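Local coordinates for protein Doc8: Type I dockerin repeat domain from family 9 glycoside hydrolase WP_009982745[Ruminococcus flavefaciens] (Ruminococcus flavefaciens FD-1, PDB 5M2S) that probably docks onto a type I cohesin module, so tethering its family 9 glycoside hydrolase to the cellulosome, at residues W28-C33 with E70-V75; G35-S40 with Q91-N96; V43-S48 with A85-I90. All blocks are in the same frame, centred on the assembly; numbering follows the deposited sequence. Where two conformers were deposited one is given.

Contact 1. Residues W28-C33 with E70-V75. With CA (calcium ion), chain G; CA (calcium ion), chain F.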
loop_
_atom_site.group_PDB
_atom_site.type_symbol
_atom_site.label_atom_id
_atom_site.label_comp_id
_atom_site.label_asym_id
_atom_site.label_seq_id
_atom_site.Cartn_x
_atom_site.Cartn_y
_atom_site.Cartn_z
ATOM N N TRP B 28 4.118 2.120 -20.195
ATOM C CA TRP B 28 3.749 0.776 -19.722
ATOM C C TRP B 28 3.303 0.852 -18.268
ATOM O O TRP B 28 4.046 1.350 -17.418
ATOM C CB TRP B 28 4.910 -0.213 -19.847
ATOM C CG TRP B 28 5.200 -0.658 -21.240
ATOM C CD1 TRP B 28 6.313 -0.383 -21.985
ATOM C CD2 TRP B 28 4.352 -1.469 -22.064
ATOM N NE1 TRP B 28 6.212 -0.980 -23.236
ATOM C CE2 TRP B 28 5.012 -1.655 -23.303
ATOM C CE3 TRP B 28 3.106 -2.063 -21.865
ATOM C CZ2 TRP B 28 4.459 -2.416 -24.335
ATOM C CZ3 TRP B 28 2.536 -2.813 -22.901
ATOM C CH2 TRP B 28 3.223 -2.983 -24.126
ATOM N N GLY B 29 2.101 0.349 -17.999
ATOM C CA GLY B 29 1.516 0.349 -16.646
ATOM C C GLY B 29 0.561 1.496 -16.407
ATOM O O GLY B 29 -0.183 1.478 -15.437
ATOM N N ASP B 30 0.540 2.483 -17.309
ATOM C CA ASP B 30 -0.241 3.697 -17.063
ATOM C C ASP B 30 -1.687 3.543 -17.530
ATOM O O ASP B 30 -2.156 4.219 -18.464
ATOM C CB ASP B 30 0.421 4.927 -17.700
ATOM C CG ASP B 30 -0.221 6.225 -17.286
ATOM O OD1 ASP B 30 -0.973 6.253 -16.256
ATOM O OD2 ASP B 30 0.025 7.232 -18.036
ATOM N N ALA B 31 -2.396 2.677 -16.805
ATOM C CA ALA B 31 -3.775 2.306 -17.097
ATOM C C ALA B 31 -4.745 3.458 -16.953
ATOM O O ALA B 31 -5.797 3.464 -17.619
ATOM C CB ALA B 31 -4.174 1.117 -16.242
ATOM N N ASN B 32 -4.425 4.433 -16.096
ATOM C CA ASN B 32 -5.292 5.618 -15.961
ATOM C C ASN B 32 -4.828 6.862 -16.763
ATOM O O ASN B 32 -5.421 7.941 -16.645
ATOM C CB ASN B 32 -5.552 5.942 -14.492
ATOM C CG ASN B 32 -4.334 6.437 -13.761
ATOM O OD1 ASN B 32 -3.331 6.796 -14.376
ATOM N ND2 ASN B 32 -4.399 6.414 -12.434
ATOM N N CYS B 33 -3.792 6.684 -17.573
ATOM C CA CYS B 33 -3.292 7.722 -18.486
ATOM C C CYS B 33 -3.010 9.074 -17.832
ATOM O O CYS B 33 -3.291 10.141 -18.431
ATOM C CB CYS B 33 -4.257 7.902 -19.646
ATOM S SG CYS B 33 -4.488 6.409 -20.628
ATOM N N GLU B 70 -6.286 0.658 -21.475
ATOM C CA GLU B 70 -6.251 -0.796 -21.609
ATOM C C GLU B 70 -5.030 -1.271 -22.359
ATOM O O GLU B 70 -4.543 -2.381 -22.102
ATOM C CB GLU B 70 -7.515 -1.336 -22.275
ATOM C CG GLU B 70 -8.739 -1.134 -21.414
ATOM C CD GLU B 70 -9.924 -1.948 -21.860
ATOM O OE1 GLU B 70 -10.045 -2.189 -23.084
ATOM O OE2 GLU B 70 -10.696 -2.368 -20.963
ATOM N N LEU B 71 -4.564 -0.493 -23.324
ATOM C CA LEU B 71 -3.300 -0.831 -24.016
ATOM C C LEU B 71 -2.127 -0.674 -23.056
ATOM O O LEU B 71 -1.304 -1.576 -22.947
ATOM C CB LEU B 71 -3.057 0.032 -25.251
ATOM C CG LEU B 71 -4.072 -0.202 -26.374
ATOM C CD1 LEU B 71 -3.861 0.787 -27.514
ATOM C CD2 LEU B 71 -3.971 -1.611 -26.911
ATOM N N ASN B 72 -2.063 0.463 -22.368
ATOM C CA ASN B 72 -0.972 0.703 -21.421
ATOM C C ASN B 72 -0.917 -0.303 -20.281
ATOM O O ASN B 72 0.154 -0.668 -19.791
ATOM C CB ASN B 72 -1.103 2.086 -20.779
ATOM C CG ASN B 72 -0.880 3.221 -21.758
ATOM O OD1 ASN B 72 -0.388 3.037 -22.881
ATOM N ND2 ASN B 72 -1.226 4.422 -21.318
ATOM N N GLY B 73 -2.087 -0.724 -19.845
ATOM C CA GLY B 73 -2.208 -1.589 -18.708
ATOM C C GLY B 73 -1.939 -3.053 -18.948
ATOM O O GLY B 73 -1.840 -3.816 -17.985
ATOM N N ASP B 74 -1.791 -3.440 -20.209
ATOM C CA ASP B 74 -1.630 -4.866 -20.575
ATOM C C ASP B 74 -0.153 -5.231 -20.473
ATOM O O ASP B 74 0.545 -5.435 -21.483
ATOM C CB ASP B 74 -2.200 -5.142 -21.967
ATOM C CG ASP B 74 -2.197 -6.620 -22.326
ATOM O OD1 ASP B 74 -1.898 -7.455 -21.430
ATOM O OD2 ASP B 74 -2.506 -6.941 -23.503
ATOM N N VAL B 75 0.304 -5.271 -19.222
ATOM C CA VAL B 75 1.724 -5.432 -18.898
ATOM C C VAL B 75 2.074 -6.915 -18.620
ATOM O O VAL B 75 3.239 -7.306 -18.716
ATOM C CB VAL B 75 2.137 -4.535 -17.688
ATOM C CG1 VAL B 75 2.092 -3.073 -18.101
ATOM C CG2 VAL B 75 1.284 -4.774 -16.449
HETATM CA CA CA G . -1.071 6.204 -13.988
HETATM CA CA CA F . -2.646 -8.783 -19.736
HETATM O O HOH W 1 -1.580 6.838 -11.744
HETATM O O HOH W 2 -2.863 -10.584 -18.134
#
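Asn72 holds CG anti to its own carbonyl carbon (chi1 -68°), which brings its amide up against the backbone of Asp30. ND2 donates to Asp30 O at 3.0 Å, nearly straight at 163°. The acceptor lies in the amide plane of Asn72, but the donor sits above the carbonyl plane of Asp30. Cys33 N reaches the same oxygen from the opposite face and closes the type I turn from Asp30 to Cys33. Two N-H groups therefore grip this one carbonyl. The backbone of Asn72 is used as well. Gly29 N donates to Asn72 O at 2.8 Å and 162°. The Asn72 side chain also hydrogen-bonds to Thr26, two residues before Trp28. An alanine here would remove the amide; Asp30 O would probably keep only the bond from Cys33 N of these two, and Thr26 would lose the Asn72 side chain.

The Trp28 ring comes in obliquely. Its CZ3 lies 3.6 Å from Asp74 O, and its CE3 is 4.0 Å from Val75 CG1. Val75 CG1 also packs 3.4 Å from Gly29 N. Gly73 permits a close approach, with its CA 4.2 Å from Ala31 CB. A CB on Gly73 would be tight against that methyl.

Each segment opens a calcium loop of the dockerin. Asp30 OD1 binds one calcium ion at 2.3 Å, and Asn32 OD1 binds the same ion; Asp30 OD2 bonds to Gly35 N. Asp74 OD1 binds the other calcium, and its carboxylate also bonds to Gly79. Asp30 and Asp74 each centre an inverse gamma turn, so the two loops start alike. The contact joins the end of helix 67-72 to the loop before helix 39-50. Ala31 packs on Ile44 and Ile45 of helix 39-50, and Val75 on Ala89 and Ile90 of helix 84-94.

Contact 2. Residues G35-S40 with Q91-N96; sequences GIVDIS and QKYLLN. With CA (calcium ion), chain G.
The ring of Tyr93 meets Val37 obliquely, with CD2 4.3 Å from Val37 CG1. Leu101 touches the Tyr93 side chain too. A second flat group, the Asp38 carboxylate, serves its own segment. Ser40 N donates to Asp38 OD1 at 3.0 Å, coming from above the carboxylate plane, 45° out of it. The bond is bent, at 135°. It is the N-cap bond of helix 39-50. Water 1 donates to the same OD1 at 2.7 Å, and it is also a calcium ligand. The cap is thus linked to the metal through one water.

Across the contact aliphatic groups do the touching, partly against backbone atoms. Leu94 puts its two methyls against the backbone around Asp38. CD1 lies 3.6 Å from Ile39 N, and CD2 lies 3.7 Å from Val37 O. The side chains of Leu94 and Ile39 cross at about a right angle. Ile39 turns CG1 anti to its backbone N (chi1 -167°), and this swings CD1 out to Gln91 CG, 3.7 Å away. Gln91 offers only its aliphatic part here. Its amide bonds to side chains on the chain of another protein, one of them basic. Ser40 OG likewise bonds to a polar side chain of that chain.

Ile36 O binds the calcium ion at 2.3 Å, beside Asp30, Asn32, Asp34 and Asp41. Asp38 N bonds to Asp41, so a metal ligand helps to fix the start of the helix. At the far end of the other segment, Asn96 has positive phi and closes helix 84-94 with a Schellman motif. A calcium loop running straight into a capped helix is typical of the EF-hand-like repeat of type I dockerins, and here the end of helix 84-94 packs on it.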
loop_
_atom_site.group_PDB
_atom_site.type_symbol
_atom_site.label_atom_id
_atom_site.label_comp_id
_atom_site.label_asym_id
_atom_site.label_seq_id
_atom_site.Cartn_x
_atom_site.Cartn_y
_atom_site.Cartn_z
ATOM N N GLY B 35 0.248 9.728 -16.813
ATOM C CA GLY B 35 1.685 9.939 -17.052
ATOM C C GLY B 35 2.630 9.462 -15.973
ATOM O O GLY B 35 3.856 9.688 -16.063
ATOM N N ILE B 36 2.071 8.801 -14.965
ATOM C CA ILE B 36 2.922 8.118 -13.984
ATOM C C ILE B 36 2.344 6.735 -13.730
ATOM O O ILE B 36 1.171 6.454 -14.011
ATOM C CB ILE B 36 3.126 8.878 -12.650
ATOM C CG1 ILE B 36 1.864 8.880 -11.809
ATOM C CG2 ILE B 36 3.604 10.321 -12.866
ATOM C CD1 ILE B 36 2.138 9.329 -10.398
ATOM N N VAL B 37 3.223 5.838 -13.278
ATOM C CA VAL B 37 2.810 4.471 -12.914
ATOM C C VAL B 37 2.829 4.379 -11.386
ATOM O O VAL B 37 3.881 4.538 -10.735
ATOM C CB VAL B 37 3.692 3.395 -13.561
ATOM C CG1 VAL B 37 3.236 1.995 -13.161
ATOM C CG2 VAL B 37 3.589 3.550 -15.076
ATOM N N ASP B 38 1.645 4.206 -10.823
ATOM C CA ASP B 38 1.510 4.056 -9.380
ATOM C C ASP B 38 0.315 3.149 -9.064
ATOM O O ASP B 38 -0.313 2.565 -9.965
ATOM C CB ASP B 38 1.451 5.424 -8.681
ATOM C CG ASP B 38 0.196 6.210 -8.985
ATOM O OD1 ASP B 38 -0.823 5.631 -9.444
ATOM O OD2 ASP B 38 0.197 7.446 -8.692
ATOM N N ILE B 39 0.014 3.006 -7.786
ATOM C CA ILE B 39 -0.944 1.990 -7.379
ATOM C C ILE B 39 -2.337 2.309 -7.888
ATOM O O ILE B 39 -3.169 1.403 -7.973
ATOM C CB ILE B 39 -0.884 1.733 -5.853
ATOM C CG1 ILE B 39 -1.640 0.473 -5.445
ATOM C CG2 ILE B 39 -1.372 2.933 -5.058
ATOM C CD1 ILE B 39 -0.950 -0.819 -5.798
ATOM N N SER B 40 -2.614 3.574 -8.244
ATOM C CA SER B 40 -3.935 3.909 -8.836
ATOM C C SER B 40 -4.167 3.193 -10.175
ATOM O O SER B 40 -5.314 2.943 -10.611
ATOM C CB SER B 40 -4.159 5.429 -9.037
ATOM O OG SER B 40 -4.572 6.097 -7.832
ATOM N N GLN B 91 1.669 -3.989 -9.151
ATOM C CA GLN B 91 2.077 -4.097 -7.743
ATOM C C GLN B 91 3.494 -4.644 -7.596
ATOM O O GLN B 91 4.276 -4.118 -6.804
ATOM C CB GLN B 91 1.114 -4.952 -6.938
ATOM C CG GLN B 91 -0.230 -4.302 -6.754
ATOM C CD GLN B 91 -1.177 -5.235 -6.033
ATOM O OE1 GLN B 91 -1.963 -5.954 -6.675
ATOM N NE2 GLN B 91 -1.065 -5.294 -4.717
ATOM N N LYS B 92 3.837 -5.674 -8.366
ATOM C CA LYS B 92 5.184 -6.246 -8.276
ATOM C C LYS B 92 6.245 -5.217 -8.662
ATOM O O LYS B 92 7.310 -5.076 -8.026
ATOM C CB LYS B 92 5.306 -7.479 -9.156
ATOM C CG LYS B 92 4.518 -8.712 -8.719
ATOM C CD LYS B 92 4.736 -9.828 -9.727
ATOM C CE LYS B 92 3.903 -11.054 -9.402
ATOM N NZ LYS B 92 4.343 -12.215 -10.231
ATOM N N TYR B 93 5.977 -4.512 -9.752
ATOM C CA TYR B 93 6.886 -3.462 -10.222
ATOM C C TYR B 93 7.100 -2.390 -9.153
ATOM O O TYR B 93 8.244 -1.997 -8.820
ATOM C CB TYR B 93 6.317 -2.838 -11.502
ATOM C CG TYR B 93 7.091 -1.650 -11.916
ATOM C CD1 TYR B 93 8.385 -1.796 -12.412
ATOM C CD2 TYR B 93 6.575 -0.377 -11.764
ATOM C CE1 TYR B 93 9.139 -0.691 -12.747
ATOM C CE2 TYR B 93 7.319 0.743 -12.108
ATOM C CZ TYR B 93 8.590 0.578 -12.595
ATOM O OH TYR B 93 9.311 1.706 -12.932
ATOM N N LEU B 94 6.005 -1.941 -8.559
ATOM C CA LEU B 94 6.082 -0.901 -7.514
ATOM C C LEU B 94 6.890 -1.340 -6.296
ATOM O O LEU B 94 7.556 -0.505 -5.643
ATOM C CB LEU B 94 4.679 -0.434 -7.123
ATOM C CG LEU B 94 3.943 0.323 -8.217
ATOM C CD1 LEU B 94 2.493 0.463 -7.833
ATOM C CD2 LEU B 94 4.509 1.690 -8.526
ATOM N N LEU B 95 6.862 -2.645 -6.037
ATOM C CA LEU B 95 7.590 -3.257 -4.914
ATOM C C LEU B 95 9.015 -3.684 -5.258
ATOM O O LEU B 95 9.718 -4.264 -4.413
ATOM C CB LEU B 95 6.811 -4.470 -4.392
ATOM C CG LEU B 95 5.540 -4.159 -3.614
ATOM C CD1 LEU B 95 4.700 -5.422 -3.531
ATOM C CD2 LEU B 95 5.871 -3.617 -2.239
ATOM N N ASN B 96 9.449 -3.405 -6.483
ATOM C CA ASN B 96 10.758 -3.853 -6.973
ATOM C C ASN B 96 10.928 -5.362 -6.932
ATOM O O ASN B 96 12.046 -5.861 -6.792
ATOM C CB ASN B 96 11.910 -3.163 -6.217
ATOM C CG ASN B 96 13.214 -3.163 -7.015
ATOM O OD1 ASN B 96 13.215 -3.070 -8.262
ATOM N ND2 ASN B 96 14.328 -3.296 -6.312
HETATM CA CA CA G . -1.071 6.204 -13.988
HETATM O O HOH W 1 -1.580 6.838 -11.744
#

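Contact 3. Residues V43-S48 with A85-I90; sequences VIIMQS and ADALAI. With CA (calcium ion), chain F.
Helices 39-50 and 84-94 each follow a calcium loop of the dockerin, and here they pair side by side. The axes of 43-48 and 85-90 come within 8.8 Å and run antiparallel, at 167°. Ile45 carries most of the contact. Its CD1 meets Ile90 CD1 tip to tip at 3.6 Å. The same methyl lies 4.0 Å from Asp86 CB. The other branch, CG2, sits 4.0 Å from Ala87 CB. Ala87 is small, and the backbones of the two segments come nearest here, at Ile45 and Ala87. Met46 bends at chi2 (-51°), which brings SD to 3.8 Å from Ala87 CB.

Such antiparallel helices, each following a calcium loop, are consistent with the type I dockerin fold. Asp86 ties the pair to the second calcium site. It gives both carboxylate oxygens to the ion, OD1 and OD2 at 2.5 Å each, and its OD2 also accepts from Thr83 N. Asp74, Asn76, Asn80 and Gly81 supply further ligands, together with water 2. Gln47 also hydrogen-bonds to the chain of another protein, and Met46 and Leu88 pack against it.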
loop_
_atom_site.group_PDB
_atom_site.type_symbol
_atom_site.label_atom_id
_atom_site.label_comp_id
_atom_site.label_asym_id
_atom_site.label_seq_id
_atom_site.Cartn_x
_atom_site.Cartn_y
_atom_site.Cartn_z
ATOM N N VAL B 43 -5.604 -0.023 -9.211
ATOM C CA VAL B 43 -6.996 0.226 -8.862
ATOM C C VAL B 43 -7.892 0.283 -10.111
ATOM O O VAL B 43 -8.937 -0.373 -10.165
ATOM C CB VAL B 43 -7.139 1.548 -8.062
ATOM C CG1 VAL B 43 -8.597 1.920 -7.874
ATOM C CG2 VAL B 43 -6.438 1.435 -6.700
ATOM N N ILE B 44 -7.529 1.091 -11.099
ATOM C CA ILE B 44 -8.433 1.236 -12.237
ATOM C C ILE B 44 -8.654 -0.100 -12.996
ATOM O O ILE B 44 -9.766 -0.382 -13.469
ATOM C CB ILE B 44 -8.050 2.406 -13.159
ATOM C CG1 ILE B 44 -9.268 2.818 -13.992
ATOM C CG2 ILE B 44 -6.847 2.096 -14.034
ATOM C CD1 ILE B 44 -8.980 4.075 -14.778
ATOM N N ILE B 45 -7.611 -0.907 -13.109
ATOM C CA ILE B 45 -7.750 -2.211 -13.694
ATOM C C ILE B 45 -8.743 -3.054 -12.875
ATOM O O ILE B 45 -9.654 -3.659 -13.436
ATOM C CB ILE B 45 -6.367 -2.916 -13.799
ATOM C CG1 ILE B 45 -5.508 -2.280 -14.919
ATOM C CG2 ILE B 45 -6.517 -4.430 -14.069
ATOM C CD1 ILE B 45 -4.036 -2.692 -14.866
ATOM N N MET B 46 -8.594 -3.072 -11.543
ATOM C CA MET B 46 -9.489 -3.889 -10.718
ATOM C C MET B 46 -10.922 -3.395 -10.823
ATOM O O MET B 46 -11.852 -4.196 -10.861
ATOM C CB MET B 46 -9.068 -3.906 -9.255
ATOM C CG MET B 46 -7.746 -4.587 -8.998
ATOM S SD MET B 46 -7.604 -6.240 -9.710
ATOM C CE MET B 46 -8.990 -7.044 -8.867
ATOM N N GLN B 47 -11.099 -2.084 -10.905
ATOM C CA GLN B 47 -12.437 -1.520 -11.006
ATOM C C GLN B 47 -13.074 -1.873 -12.330
ATOM O O GLN B 47 -14.275 -2.244 -12.367
ATOM C CB GLN B 47 -12.383 -0.013 -10.842
ATOM C CG GLN B 47 -12.008 0.433 -9.446
ATOM C CD GLN B 47 -12.008 1.932 -9.350
ATOM O OE1 GLN B 47 -11.544 2.599 -10.258
ATOM N NE2 GLN B 47 -12.545 2.469 -8.255
ATOM N N SER B 48 -12.296 -1.792 -13.408
ATOM C CA SER B 48 -12.826 -2.154 -14.729
ATOM C C SER B 48 -13.300 -3.598 -14.754
ATOM O O SER B 48 -14.341 -3.902 -15.355
ATOM C CB SER B 48 -11.796 -1.936 -15.832
ATOM O OG SER B 48 -12.286 -2.406 -17.086
ATOM N N ALA B 85 -4.111 -10.270 -13.377
ATOM C CA ALA B 85 -2.666 -10.386 -13.361
ATOM C C ALA B 85 -1.948 -9.135 -13.817
ATOM O O ALA B 85 -0.788 -8.916 -13.452
ATOM C CB ALA B 85 -2.230 -11.572 -14.205
ATOM N N ASP B 86 -2.609 -8.292 -14.613
ATOM C CA ASP B 86 -2.018 -6.988 -14.993
ATOM C C ASP B 86 -1.864 -6.050 -13.778
ATOM O O ASP B 86 -0.831 -5.376 -13.611
ATOM C CB ASP B 86 -2.847 -6.348 -16.101
ATOM C CG ASP B 86 -2.768 -7.133 -17.408
ATOM O OD1 ASP B 86 -1.649 -7.299 -17.949
ATOM O OD2 ASP B 86 -3.805 -7.645 -17.867
ATOM N N ALA B 87 -2.891 -6.032 -12.934
ATOM C CA ALA B 87 -2.848 -5.269 -11.679
ATOM C C ALA B 87 -1.764 -5.801 -10.770
ATOM O O ALA B 87 -0.979 -5.030 -10.221
ATOM C CB ALA B 87 -4.191 -5.308 -10.981
ATOM N N LEU B 88 -1.684 -7.124 -10.624
ATOM C CA LEU B 88 -0.634 -7.725 -9.791
ATOM C C LEU B 88 0.737 -7.394 -10.294
ATOM O O LEU B 88 1.646 -7.163 -9.488
ATOM C CB LEU B 88 -0.791 -9.243 -9.725
ATOM C CG LEU B 88 -2.093 -9.733 -9.085
ATOM C CD1 LEU B 88 -2.239 -11.245 -9.182
ATOM C CD2 LEU B 88 -2.127 -9.311 -7.648
ATOM N N ALA B 89 0.927 -7.384 -11.624
ATOM C CA ALA B 89 2.228 -7.030 -12.185
ATOM C C ALA B 89 2.641 -5.594 -11.828
ATOM O O ALA B 89 3.821 -5.314 -11.519
ATOM C CB ALA B 89 2.212 -7.208 -13.700
ATOM N N ILE B 90 1.686 -4.678 -11.884
ATOM C CA ILE B 90 1.946 -3.292 -11.490
ATOM C C ILE B 90 2.384 -3.267 -10.019
ATOM O O ILE B 90 3.364 -2.589 -9.670
ATOM C CB ILE B 90 0.716 -2.394 -11.772
ATOM C CG1 ILE B 90 0.495 -2.294 -13.289
ATOM C CG2 ILE B 90 0.867 -1.016 -11.126
ATOM C CD1 ILE B 90 -0.807 -1.633 -13.659
HETATM CA CA CA F . -2.646 -8.783 -19.736
HETATM O O HOH W 2 -2.863 -10.584 -18.134
#

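Overall arrangement
Contacts 1 and 3 are buried near the middle of the chain. Contact 2 lies farther out and is partly exposed. Contacts 2 and 3 use the same two helices, 39-50 and 84-94, at different levels, and contact 3 is nested within the loop that contact 2 closes. Contact 1 instead brings in helix 67-72 and the starts of both calcium loops. Its chemistry is largely polar, with backbone and amide hydrogen bonds across the segments and some apolar packing, whereas contacts 2 and 3 meet through apolar side chains. Each calcium is shared: one between contacts 1 and 2, the other between contacts 1 and 3. Contacts 2 and 3 also border the partner protein more widely.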